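Transcription factor cep-1 (Caenorhabditis elegans, PDB 1T4W) activates transcription by binding the same DNA consensus sequence as p53, promotes apoptosis under genotoxic stress and ensures proper meiotic chromosome segregation. Local coordinates at residues F101-S106 and A131-I136; S106-S111 and F120-Y125; N70-I75 and H169-Q174; I60-Y65 and M153-F158. All blocks are in the same frame, centred on the assembly; numbering follows the deposited sequence.

Overall arrangement
The four contacts lie within the DNA-binding domain, a p53-like beta sandwich. Interaction 1 joins strands 101-104 and 130-137 of the four-stranded antiparallel sheet; interactions 2 and 4 join strands of the seven-stranded sheet, and interaction 3 sets helix 71-74 against strand 166-177 of that second sheet. Along the chain, interaction 2, sharing Ser106 with interaction 1, is nested within it, and both within the loops closed by interactions 3 and 4, whose segments alternate. Interactions 3 and 4 have centres about 6 Å apart, 1 and 4 about 14 Å. The latter two meet in the core between the sheets, Phe101 on Ile60 and Phe62, and Phe133 on Ile60; interaction 3 lies on the larger sheet's outer side.

Interaction 1 (F101-S106 and A131-I136); sequences FYIRNS and ANFDII
Ile135 pushes its CD1 against the Phe101 ring, 3.4 Å from CD2, and this is the tight inner side of the pairing. Its CG1 stands anti to the backbone N (chi1 179°) and the chain runs on extended to CD1, where it meets the ring obliquely. Beside them, Ile103 slants across Phe133: its CG2 lies 3.9 Å from Phe133 CB, and its CD1 is equally close to ring atoms CD1 and CE1. The backbones are held by two hydrogen-bonded pairs, Tyr102 with Ile136 and Arg104 with Asp134; the shortest of their four bonds runs from Asp134 N to Arg104 O, 2.8 Å. Strand 101-104, paired here with 130-137, is outermost in the four-stranded antiparallel sheet of the p53-like beta sandwich, and Phe101, Ile103 and Phe133 all reach across to Ile60 in the other sheet. The opposite face is looser. There Tyr102 CB only brushes Ile136 CG2 at 3.9 Å, while the phenol OH bonds to Pro96 O, and the Arg104 side chain leads away from the partner strand. Beyond the strand end, exposed Asn105 gives ND2 to Asp134 OD2 at 2.9 Å; the carboxylate oxygen lies near the amide plane, and the two flat groups stand 89° apart. Past the pairs a water donates to Ser106 OG, itself hydrogen-bonded to His108 O, and at 2.7 Å to Asn132 O.

Interaction 2 (S106-S111 and F120-Y125); sequences SEHEFS and FTLIMY
Met124 lies over one face of the His108 imidazole, CG centred above the ring 3.7 Å from its centroid and SD 20° off the normal, a CH-pi and sulfur-aromatic contact together. Tyr125 comes at the ring's edge, its CE2 3.6 Å from His108 CE1. Glu107 CG lies over the opposite face, displaced toward the rim. Outward from this, His108 NE2 bonds to Gln130 O, and Ser106 OG donates to His108 O on a lone pair at 2.7 Å. An alanine at His108 would probably leave Met124 without its aromatic partner and Gln130 O without this donor. Further along, Phe110 CB packs on Leu122 CD2 at 3.5 Å, and the Phe110 and Phe120 side chains run side by side, with Phe110 CD1 at the edge of the Phe120 ring and the ring planes 61° apart. Ser111 and Thr121 exchange two backbone bonds, while a water links Glu109 N to Ile123 O. Strands 109-113 and 119-123 form a beta hairpin at one margin of the seven-stranded sheet, with strand 57-65 beside 119-123 and Leu122 reaching Ala131 and Phe133 of the facing sheet.

Interaction 3 (N70-I75 and H169-Q174); sequences NVEYAI and HAYIKQ
Val71 sets its CG2 over the centre of the Tyr171 ring, 4.0 Å from the centroid and 8° off the normal, a CH-pi contact. The two side chains approach tip to tip, and the other methyl, CG1, reaches the phenol oxygen at 3.8 Å. One helix residue on, Glu72 turns back toward the strand: CG lies anti to the carbonyl carbon and the chain bends at chi2 (-72°), which brings CD round to the histidine. His169 NE2 then donates to Glu72 OE2 at 2.8 Å, on the syn lone pair and close to the imidazole plane, with carboxylate and ring planes 77° apart. The same OE2 receives a water proton, and that water is also bonded to Tyr171 OH, while OE1 forms a salt bridge with Arg76. Held by these partners, the carboxylate is probably kept negative, and its charge would tend to raise the basicity of the imidazole. Ile75 closes the inner side, its CD1 3.8 Å from His169 CD2. A leucine in place of His169 would probably leave Glu72 OE2 without its N-H donor, freer to turn on its remaining partners. Toward the sheet, Ile75 touches Ala156 and Phe158, and Tyr171 touches Cys154, all of strand 152-160. The arrangement is a short helix, entered soon after strand 57-65, packed across the outer face of the seven-stranded sheet in a p53-like beta sandwich.

Interaction 4 (I60-Y65 and M153-F158); sequences IRFVKY and MCLAVF
Met153 meets Phe62 from its CB outward: CB touches CZ of the ring at 3.6 Å, the chain beyond CG runs extended, and SD comes to 3.7 Å from the same CZ. The sulfur stands obliquely to the ring, 4.8 Å from its centroid, a Met-aromatic contact. The Met153 side chain also touches Val82 and Leu144, and it lies about 7 Å from that of the zinc ligand Cys139. Phe62 CG, anti to the backbone N (chi1 -170°), leads toward the partner strand. The ring's CD1 is 3.5 Å from Cys154 O, with Leu155 CA at the ring edge. On the same face, Leu155 CD1 packs against Ile60 CG2, and Ile60 CG1 meets Val157 CG1. These strands are neighbours in the middle of the seven-stranded sheet of the p53-like beta sandwich, and this face turns inward, with Ile60 and Phe62 touching Phe101 of the other sheet. Arg61 with Ala156 and Val63 with Cys154 are the hydrogen-bonded antiparallel pairs, each making two backbone bonds; Arg61 N reaches Ala156 O at 2.9 Å, nearly straight at 172°. Their side chains take the other face. There Cys154 CB sits at the edge of the Tyr65 ring, 3.6 Å from CE2, and the phenol OH bonds to Lys173 O. Val63 CG1 lies over the centre of the Arg61 guanidinium, whose NH1 forms a salt bridge with Asp81 and whose NH2 bonds to Asn77 O and Ile75 O.

Interaction 1 (F101-S106 and A131-I136)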
# COMPACT_ATOMS: atom_id res chain seq x y z
N PHE A 101 8.09 0.11 -5.47
CA PHE A 101 7.85 -1.01 -4.57
C PHE A 101 7.74 -2.36 -5.28
O PHE A 101 7.50 -2.42 -6.47
CB PHE A 101 6.55 -0.77 -3.78
CG PHE A 101 5.30 -0.83 -4.63
CD1 PHE A 101 5.04 0.13 -5.58
CD2 PHE A 101 4.40 -1.88 -4.48
CE1 PHE A 101 3.89 0.07 -6.39
CE2 PHE A 101 3.25 -1.97 -5.27
CZ PHE A 101 2.99 -0.99 -6.23
N TYR A 102 7.89 -3.43 -4.51
CA TYR A 102 7.79 -4.79 -5.03
C TYR A 102 6.98 -5.68 -4.09
O TYR A 102 6.77 -5.35 -2.91
CB TYR A 102 9.19 -5.39 -5.24
CG TYR A 102 10.08 -4.54 -6.12
CD1 TYR A 102 10.85 -3.50 -5.58
CD2 TYR A 102 10.11 -4.74 -7.50
CE1 TYR A 102 11.62 -2.67 -6.40
CE2 TYR A 102 10.87 -3.92 -8.33
CZ TYR A 102 11.62 -2.89 -7.77
OH TYR A 102 12.31 -2.05 -8.61
N ILE A 103 6.53 -6.81 -4.62
CA ILE A 103 5.72 -7.76 -3.88
C ILE A 103 6.52 -9.06 -3.75
O ILE A 103 6.99 -9.62 -4.75
CB ILE A 103 4.39 -8.02 -4.65
CG1 ILE A 103 3.66 -6.68 -4.86
CG2 ILE A 103 3.51 -9.02 -3.89
CD1 ILE A 103 3.30 -5.94 -3.58
N ARG A 104 6.67 -9.55 -2.52
CA ARG A 104 7.41 -10.78 -2.27
C ARG A 104 6.61 -11.71 -1.38
O ARG A 104 5.69 -11.29 -0.65
CB ARG A 104 8.76 -10.46 -1.60
CG ARG A 104 9.66 -9.49 -2.39
CD ARG A 104 10.20 -10.12 -3.67
NE ARG A 104 11.09 -11.25 -3.40
CZ ARG A 104 12.39 -11.13 -3.11
NH1 ARG A 104 12.96 -9.94 -3.05
NH2 ARG A 104 13.12 -12.22 -2.88
N ASN A 105 6.98 -12.99 -1.41
CA ASN A 105 6.31 -14.02 -0.62
C ASN A 105 4.81 -13.91 -0.79
O ASN A 105 4.06 -13.99 0.18
CB ASN A 105 6.69 -13.88 0.86
CG ASN A 105 8.18 -14.03 1.08
OD1 ASN A 105 8.77 -15.02 0.66
ND2 ASN A 105 8.79 -13.04 1.71
N SER A 106 4.37 -13.73 -2.03
CA SER A 106 2.96 -13.62 -2.31
C SER A 106 2.37 -15.00 -2.43
O SER A 106 2.89 -15.84 -3.19
CB SER A 106 2.73 -12.88 -3.65
OG SER A 106 1.34 -12.81 -3.93
N ALA A 131 -5.73 -12.03 0.88
CA ALA A 131 -4.51 -12.08 0.10
C ALA A 131 -3.41 -11.67 1.04
O ALA A 131 -3.49 -10.62 1.68
CB ALA A 131 -4.58 -11.12 -1.09
N ASN A 132 -2.38 -12.50 1.11
CA ASN A 132 -1.22 -12.25 1.94
C ASN A 132 0.02 -12.08 1.08
O ASN A 132 0.18 -12.75 0.05
CB ASN A 132 -0.99 -13.41 2.90
CG ASN A 132 -2.15 -13.62 3.85
OD1 ASN A 132 -2.71 -12.66 4.36
ND2 ASN A 132 -2.51 -14.87 4.08
N PHE A 133 0.88 -11.15 1.48
CA PHE A 133 2.13 -10.92 0.76
C PHE A 133 2.94 -9.87 1.50
O PHE A 133 2.41 -9.13 2.35
CB PHE A 133 1.86 -10.43 -0.68
CG PHE A 133 1.00 -9.18 -0.76
CD1 PHE A 133 1.58 -7.91 -0.69
CD2 PHE A 133 -0.38 -9.28 -0.85
CE1 PHE A 133 0.78 -6.74 -0.70
CE2 PHE A 133 -1.19 -8.12 -0.86
CZ PHE A 133 -0.60 -6.85 -0.79
N ASP A 134 4.22 -9.81 1.19
CA ASP A 134 5.04 -8.77 1.77
C ASP A 134 5.21 -7.71 0.72
O ASP A 134 5.26 -8.02 -0.47
CB ASP A 134 6.43 -9.26 2.12
CG ASP A 134 6.42 -10.23 3.26
OD1 ASP A 134 5.66 -9.98 4.22
OD2 ASP A 134 7.18 -11.21 3.19
N ILE A 135 5.27 -6.46 1.15
CA ILE A 135 5.57 -5.40 0.21
C ILE A 135 6.90 -4.83 0.69
O ILE A 135 7.18 -4.80 1.90
CB ILE A 135 4.49 -4.30 0.20
CG1 ILE A 135 4.89 -3.21 -0.79
CG2 ILE A 135 4.30 -3.75 1.60
CD1 ILE A 135 3.74 -2.29 -1.19
N ILE A 136 7.76 -4.41 -0.24
CA ILE A 136 9.04 -3.84 0.16
C ILE A 136 9.29 -2.57 -0.66
O ILE A 136 9.07 -2.56 -1.87
CB ILE A 136 10.18 -4.90 -0.01
CG1 ILE A 136 11.51 -4.31 0.43
CG2 ILE A 136 10.28 -5.36 -1.48
CD1 ILE A 136 12.67 -5.29 0.33
O HOH W 1 -0.80 -12.73 -2.47

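Interaction 2 (S106-S111 and F120-Y125)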
# COMPACT_ATOMS: atom_id res chain seq x y z
N SER A 106 4.37 -13.73 -2.03
CA SER A 106 2.96 -13.62 -2.31
C SER A 106 2.37 -15.00 -2.43
O SER A 106 2.89 -15.84 -3.19
CB SER A 106 2.73 -12.88 -3.65
OG SER A 106 1.34 -12.81 -3.93
N GLU A 107 1.30 -15.23 -1.68
CA GLU A 107 0.63 -16.52 -1.72
C GLU A 107 -0.06 -16.63 -3.08
O GLU A 107 -0.22 -17.72 -3.61
CB GLU A 107 -0.40 -16.63 -0.59
CG GLU A 107 -1.56 -15.66 -0.73
CD GLU A 107 -2.75 -16.01 0.15
OE1 GLU A 107 -3.15 -17.19 0.19
OE2 GLU A 107 -3.31 -15.09 0.79
N HIS A 108 -0.45 -15.49 -3.65
CA HIS A 108 -1.12 -15.46 -4.95
C HIS A 108 -0.20 -15.18 -6.12
O HIS A 108 0.81 -14.48 -5.99
CB HIS A 108 -2.24 -14.42 -4.93
CG HIS A 108 -3.38 -14.79 -4.04
ND1 HIS A 108 -4.15 -15.91 -4.25
CD2 HIS A 108 -3.90 -14.18 -2.95
CE1 HIS A 108 -5.09 -15.98 -3.33
NE2 HIS A 108 -4.96 -14.93 -2.53
N GLU A 109 -0.56 -15.74 -7.28
CA GLU A 109 0.20 -15.50 -8.49
C GLU A 109 -0.03 -14.02 -8.80
O GLU A 109 -1.11 -13.50 -8.51
CB GLU A 109 -0.37 -16.34 -9.64
CG GLU A 109 0.09 -15.89 -11.02
CD GLU A 109 -0.61 -16.65 -12.15
OE1 GLU A 109 -1.46 -17.52 -11.87
OE2 GLU A 109 -0.30 -16.37 -13.32
N PHE A 110 0.96 -13.34 -9.38
CA PHE A 110 0.77 -11.92 -9.70
C PHE A 110 1.50 -11.56 -10.99
O PHE A 110 2.36 -12.31 -11.45
CB PHE A 110 1.29 -11.02 -8.56
CG PHE A 110 2.78 -11.13 -8.32
CD1 PHE A 110 3.68 -10.33 -9.04
CD2 PHE A 110 3.27 -12.04 -7.39
CE1 PHE A 110 5.06 -10.44 -8.82
CE2 PHE A 110 4.65 -12.16 -7.17
CZ PHE A 110 5.55 -11.36 -7.88
N SER A 111 1.12 -10.43 -11.57
CA SER A 111 1.73 -9.89 -12.78
C SER A 111 1.90 -8.40 -12.51
O SER A 111 1.35 -7.86 -11.55
CB SER A 111 0.83 -10.07 -14.00
OG SER A 111 -0.37 -9.31 -13.86
N PHE A 120 0.65 -3.96 -9.31
CA PHE A 120 0.89 -5.39 -9.24
C PHE A 120 -0.52 -5.97 -9.17
O PHE A 120 -1.34 -5.52 -8.36
CB PHE A 120 1.68 -5.79 -7.99
CG PHE A 120 3.17 -5.57 -8.12
CD1 PHE A 120 3.74 -4.32 -7.87
CD2 PHE A 120 4.00 -6.60 -8.54
CE1 PHE A 120 5.12 -4.10 -8.05
CE2 PHE A 120 5.38 -6.40 -8.73
CZ PHE A 120 5.93 -5.14 -8.49
N THR A 121 -0.81 -6.92 -10.05
CA THR A 121 -2.11 -7.56 -10.06
C THR A 121 -2.03 -9.00 -9.61
O THR A 121 -1.35 -9.84 -10.23
CB THR A 121 -2.75 -7.54 -11.47
OG1 THR A 121 -2.93 -6.18 -11.88
CG2 THR A 121 -4.12 -8.23 -11.45
N LEU A 122 -2.73 -9.29 -8.53
CA LEU A 122 -2.74 -10.64 -8.00
C LEU A 122 -3.85 -11.40 -8.70
O LEU A 122 -4.99 -10.92 -8.76
CB LEU A 122 -3.04 -10.64 -6.50
CG LEU A 122 -2.13 -9.84 -5.58
CD1 LEU A 122 -2.48 -10.18 -4.12
CD2 LEU A 122 -0.70 -10.16 -5.87
N ILE A 123 -3.53 -12.57 -9.24
CA ILE A 123 -4.54 -13.39 -9.90
C ILE A 123 -5.03 -14.38 -8.87
O ILE A 123 -4.26 -15.18 -8.35
CB ILE A 123 -3.99 -14.17 -11.11
CG1 ILE A 123 -3.68 -13.20 -12.26
CG2 ILE A 123 -5.00 -15.19 -11.59
CD1 ILE A 123 -2.46 -12.32 -12.04
N MET A 124 -6.32 -14.32 -8.57
CA MET A 124 -6.87 -15.21 -7.58
C MET A 124 -7.85 -16.22 -8.13
O MET A 124 -7.86 -16.50 -9.33
CB MET A 124 -7.47 -14.39 -6.48
CG MET A 124 -6.37 -13.47 -5.94
SD MET A 124 -6.84 -12.55 -4.52
CE MET A 124 -8.18 -11.59 -5.23
N TYR A 125 -8.67 -16.78 -7.27
CA TYR A 125 -9.61 -17.80 -7.71
C TYR A 125 -10.94 -17.57 -7.02
O TYR A 125 -10.99 -16.95 -5.95
CB TYR A 125 -9.06 -19.17 -7.35
CG TYR A 125 -8.62 -19.23 -5.91
CD1 TYR A 125 -9.55 -19.48 -4.89
CD2 TYR A 125 -7.30 -18.97 -5.55
CE1 TYR A 125 -9.16 -19.46 -3.55
CE2 TYR A 125 -6.90 -18.95 -4.21
CZ TYR A 125 -7.84 -19.19 -3.22
OH TYR A 125 -7.44 -19.17 -1.91
O HOH W 2 -6.58 -16.66 -0.32
O HOH W 3 -2.95 -17.24 -7.43

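Interaction 3 (N70-I75 and H169-Q174)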
# COMPACT_ATOMS: atom_id res chain seq x y z
N ASN A 70 -7.42 14.88 -3.67
CA ASN A 70 -7.80 13.90 -2.65
C ASN A 70 -7.54 12.43 -2.94
O ASN A 70 -7.34 12.02 -4.09
CB ASN A 70 -9.26 14.11 -2.25
CG ASN A 70 -9.47 15.40 -1.50
OD1 ASN A 70 -10.56 15.70 -1.02
ND2 ASN A 70 -8.40 16.19 -1.40
N VAL A 71 -7.56 11.64 -1.88
CA VAL A 71 -7.23 10.24 -2.00
C VAL A 71 -8.06 9.45 -3.00
O VAL A 71 -7.49 8.73 -3.81
CB VAL A 71 -7.26 9.55 -0.60
CG1 VAL A 71 -8.68 9.51 -0.06
CG2 VAL A 71 -6.67 8.15 -0.69
N GLU A 72 -9.39 9.59 -2.97
CA GLU A 72 -10.23 8.81 -3.88
C GLU A 72 -9.86 9.10 -5.32
O GLU A 72 -9.84 8.19 -6.16
CB GLU A 72 -11.73 9.06 -3.60
CG GLU A 72 -12.23 8.48 -2.27
CD GLU A 72 -12.33 6.94 -2.27
OE1 GLU A 72 -12.71 6.37 -3.31
OE2 GLU A 72 -12.04 6.30 -1.23
N TYR A 73 -9.52 10.34 -5.63
CA TYR A 73 -9.11 10.62 -7.00
C TYR A 73 -7.71 10.05 -7.27
O TYR A 73 -7.48 9.34 -8.25
CB TYR A 73 -9.11 12.14 -7.28
CG TYR A 73 -8.86 12.48 -8.72
CD1 TYR A 73 -7.56 12.71 -9.18
CD2 TYR A 73 -9.91 12.50 -9.64
CE1 TYR A 73 -7.32 12.97 -10.55
CE2 TYR A 73 -9.68 12.75 -10.99
CZ TYR A 73 -8.39 12.98 -11.44
OH TYR A 73 -8.16 13.19 -12.78
N ALA A 74 -6.77 10.37 -6.39
CA ALA A 74 -5.38 9.94 -6.59
C ALA A 74 -5.18 8.45 -6.79
O ALA A 74 -4.43 8.03 -7.69
CB ALA A 74 -4.52 10.43 -5.41
N ILE A 75 -5.85 7.63 -5.99
CA ILE A 75 -5.64 6.19 -6.11
C ILE A 75 -6.11 5.59 -7.42
O ILE A 75 -5.70 4.48 -7.76
CB ILE A 75 -6.27 5.44 -4.93
CG1 ILE A 75 -7.79 5.63 -4.94
CG2 ILE A 75 -5.61 5.92 -3.61
CD1 ILE A 75 -8.49 4.89 -3.79
N HIS A 169 -12.44 -1.45 -2.61
CA HIS A 169 -11.11 -0.85 -2.51
C HIS A 169 -10.79 -0.61 -1.06
O HIS A 169 -11.68 -0.65 -0.21
CB HIS A 169 -11.00 0.48 -3.30
CG HIS A 169 -11.73 1.65 -2.68
ND1 HIS A 169 -13.10 1.72 -2.60
CD2 HIS A 169 -11.26 2.81 -2.16
CE1 HIS A 169 -13.45 2.88 -2.07
NE2 HIS A 169 -12.35 3.56 -1.79
N ALA A 170 -9.51 -0.38 -0.76
CA ALA A 170 -9.07 -0.11 0.61
C ALA A 170 -7.68 0.48 0.50
O ALA A 170 -7.00 0.31 -0.50
CB ALA A 170 -9.02 -1.40 1.44
N TYR A 171 -7.26 1.20 1.53
CA TYR A 171 -5.93 1.76 1.50
C TYR A 171 -5.39 2.07 2.88
O TYR A 171 -6.15 2.09 3.86
CB TYR A 171 -5.90 3.05 0.64
CG TYR A 171 -6.92 4.10 1.07
CD1 TYR A 171 -6.68 4.91 2.18
CD2 TYR A 171 -8.13 4.24 0.39
CE1 TYR A 171 -7.62 5.82 2.61
CE2 TYR A 171 -9.09 5.17 0.81
CZ TYR A 171 -8.82 5.95 1.93
OH TYR A 171 -9.73 6.85 2.39
N ILE A 172 -4.07 2.23 2.94
CA ILE A 172 -3.38 2.66 4.14
C ILE A 172 -3.23 4.15 3.81
O ILE A 172 -2.51 4.55 2.88
CB ILE A 172 -2.03 2.01 4.29
CG1 ILE A 172 -2.24 0.52 4.59
CG2 ILE A 172 -1.24 2.71 5.45
CD1 ILE A 172 -0.97 -0.29 4.65
N LYS A 173 -3.96 4.96 4.56
CA LYS A 173 -4.02 6.40 4.35
C LYS A 173 -2.68 7.10 4.25
O LYS A 173 -2.48 7.97 3.41
CB LYS A 173 -4.89 7.00 5.47
CG LYS A 173 -5.30 8.45 5.28
CD LYS A 173 -4.45 9.32 6.14
CE LYS A 173 -4.92 10.78 6.13
NZ LYS A 173 -4.04 11.58 7.04
N GLN A 174 -1.75 6.74 5.11
CA GLN A 174 -0.43 7.34 5.02
C GLN A 174 0.66 6.33 5.29
O GLN A 174 0.64 5.63 6.29
CB GLN A 174 -0.25 8.53 5.99
CG GLN A 174 1.20 9.00 6.08
CD GLN A 174 1.41 10.07 7.14
OE1 GLN A 174 0.90 11.16 6.99
NE2 GLN A 174 2.14 9.74 8.22
O HOH W 4 -11.83 7.50 1.11

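Interaction 4 (I60-Y65 and M153-F158)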
# COMPACT_ATOMS: atom_id res chain seq x y z
N ILE A 60 -2.66 -3.62 -6.77
CA ILE A 60 -1.94 -2.95 -5.69
C ILE A 60 -1.17 -1.76 -6.28
O ILE A 60 -0.38 -1.93 -7.20
CB ILE A 60 -0.92 -3.90 -5.03
CG1 ILE A 60 -1.64 -5.15 -4.52
CG2 ILE A 60 -0.21 -3.17 -3.87
CD1 ILE A 60 -0.71 -6.34 -4.32
N ARG A 61 -1.41 -0.57 -5.74
CA ARG A 61 -0.76 0.65 -6.20
C ARG A 61 -0.14 1.41 -5.04
O ARG A 61 -0.52 1.24 -3.88
CB ARG A 61 -1.78 1.58 -6.87
CG ARG A 61 -2.36 1.09 -8.22
CD ARG A 61 -3.03 2.30 -8.94
NE ARG A 61 -2.02 3.27 -9.35
CZ ARG A 61 -2.26 4.52 -9.69
NH1 ARG A 61 -1.25 5.31 -10.05
NH2 ARG A 61 -3.51 5.01 -9.67
N PHE A 62 0.83 2.25 -5.37
CA PHE A 62 1.48 3.06 -4.36
C PHE A 62 1.56 4.45 -4.99
O PHE A 62 2.37 4.72 -5.90
CB PHE A 62 2.84 2.49 -3.98
CG PHE A 62 3.46 3.16 -2.78
CD1 PHE A 62 2.77 3.18 -1.55
CD2 PHE A 62 4.72 3.78 -2.86
CE1 PHE A 62 3.32 3.80 -0.43
CE2 PHE A 62 5.29 4.41 -1.74
CZ PHE A 62 4.59 4.42 -0.52
N VAL A 63 0.68 5.32 -4.50
CA VAL A 63 0.53 6.67 -5.03
C VAL A 63 0.73 7.80 -4.03
O VAL A 63 0.86 7.57 -2.81
CB VAL A 63 -0.90 6.83 -5.63
CG1 VAL A 63 -1.21 5.63 -6.52
CG2 VAL A 63 -1.95 6.95 -4.51
N LYS A 64 0.76 9.02 -4.54
CA LYS A 64 0.91 10.20 -3.69
C LYS A 64 -0.26 11.13 -3.93
O LYS A 64 -0.85 11.13 -5.01
CB LYS A 64 2.23 10.93 -3.99
CG LYS A 64 2.34 11.58 -5.35
CD LYS A 64 3.76 12.07 -5.59
CE LYS A 64 3.94 12.69 -6.96
NZ LYS A 64 3.59 11.76 -8.06
N TYR A 65 -0.60 11.92 -2.92
CA TYR A 65 -1.71 12.84 -3.03
C TYR A 65 -1.49 13.97 -2.04
O TYR A 65 -0.59 13.91 -1.20
CB TYR A 65 -3.02 12.09 -2.73
CG TYR A 65 -3.23 11.68 -1.28
CD1 TYR A 65 -3.68 12.60 -0.32
CD2 TYR A 65 -2.97 10.38 -0.86
CE1 TYR A 65 -3.85 12.23 1.03
CE2 TYR A 65 -3.13 9.99 0.47
CZ TYR A 65 -3.57 10.92 1.42
OH TYR A 65 -3.73 10.54 2.74
N MET A 153 2.08 9.68 0.82
CA MET A 153 2.16 8.44 0.03
C MET A 153 1.06 7.53 0.55
O MET A 153 0.82 7.49 1.76
CB MET A 153 3.52 7.78 0.19
CG MET A 153 4.65 8.65 -0.29
SD MET A 153 6.20 7.77 -0.19
CE MET A 153 7.32 8.99 -0.83
N CYS A 154 0.43 6.79 -0.35
CA CYS A 154 -0.71 5.94 -0.04
C CYS A 154 -0.67 4.55 -0.70
O CYS A 154 -0.43 4.44 -1.91
CB CYS A 154 -1.98 6.67 -0.49
SG CYS A 154 -3.52 5.77 -0.22
N LEU A 155 -0.86 3.49 0.10
CA LEU A 155 -0.86 2.12 -0.44
C LEU A 155 -2.33 1.76 -0.61
O LEU A 155 -3.08 1.66 0.38
CB LEU A 155 -0.21 1.13 0.56
CG LEU A 155 -0.21 -0.34 0.08
CD1 LEU A 155 0.59 -0.42 -1.22
CD2 LEU A 155 0.42 -1.26 1.14
N ALA A 156 -2.74 1.58 -1.87
CA ALA A 156 -4.14 1.27 -2.18
C ALA A 156 -4.31 -0.05 -2.93
O ALA A 156 -3.48 -0.39 -3.78
CB ALA A 156 -4.75 2.42 -3.04
N VAL A 157 -5.40 -0.76 -2.61
CA VAL A 157 -5.73 -2.03 -3.24
C VAL A 157 -7.17 -1.99 -3.77
O VAL A 157 -8.05 -1.37 -3.18
CB VAL A 157 -5.57 -3.23 -2.27
CG1 VAL A 157 -4.08 -3.49 -2.00
CG2 VAL A 157 -6.32 -2.97 -0.99
N PHE A 158 -7.38 -2.68 -4.88
CA PHE A 158 -8.68 -2.72 -5.56
C PHE A 158 -9.02 -4.16 -5.88
O PHE A 158 -8.15 -4.92 -6.36
CB PHE A 158 -8.60 -1.93 -6.87
CG PHE A 158 -8.18 -0.49 -6.68
CD1 PHE A 158 -9.13 0.49 -6.43
CD2 PHE A 158 -6.84 -0.14 -6.68
CE1 PHE A 158 -8.74 1.83 -6.15
CE2 PHE A 158 -6.43 1.18 -6.42
CZ PHE A 158 -7.38 2.17 -6.15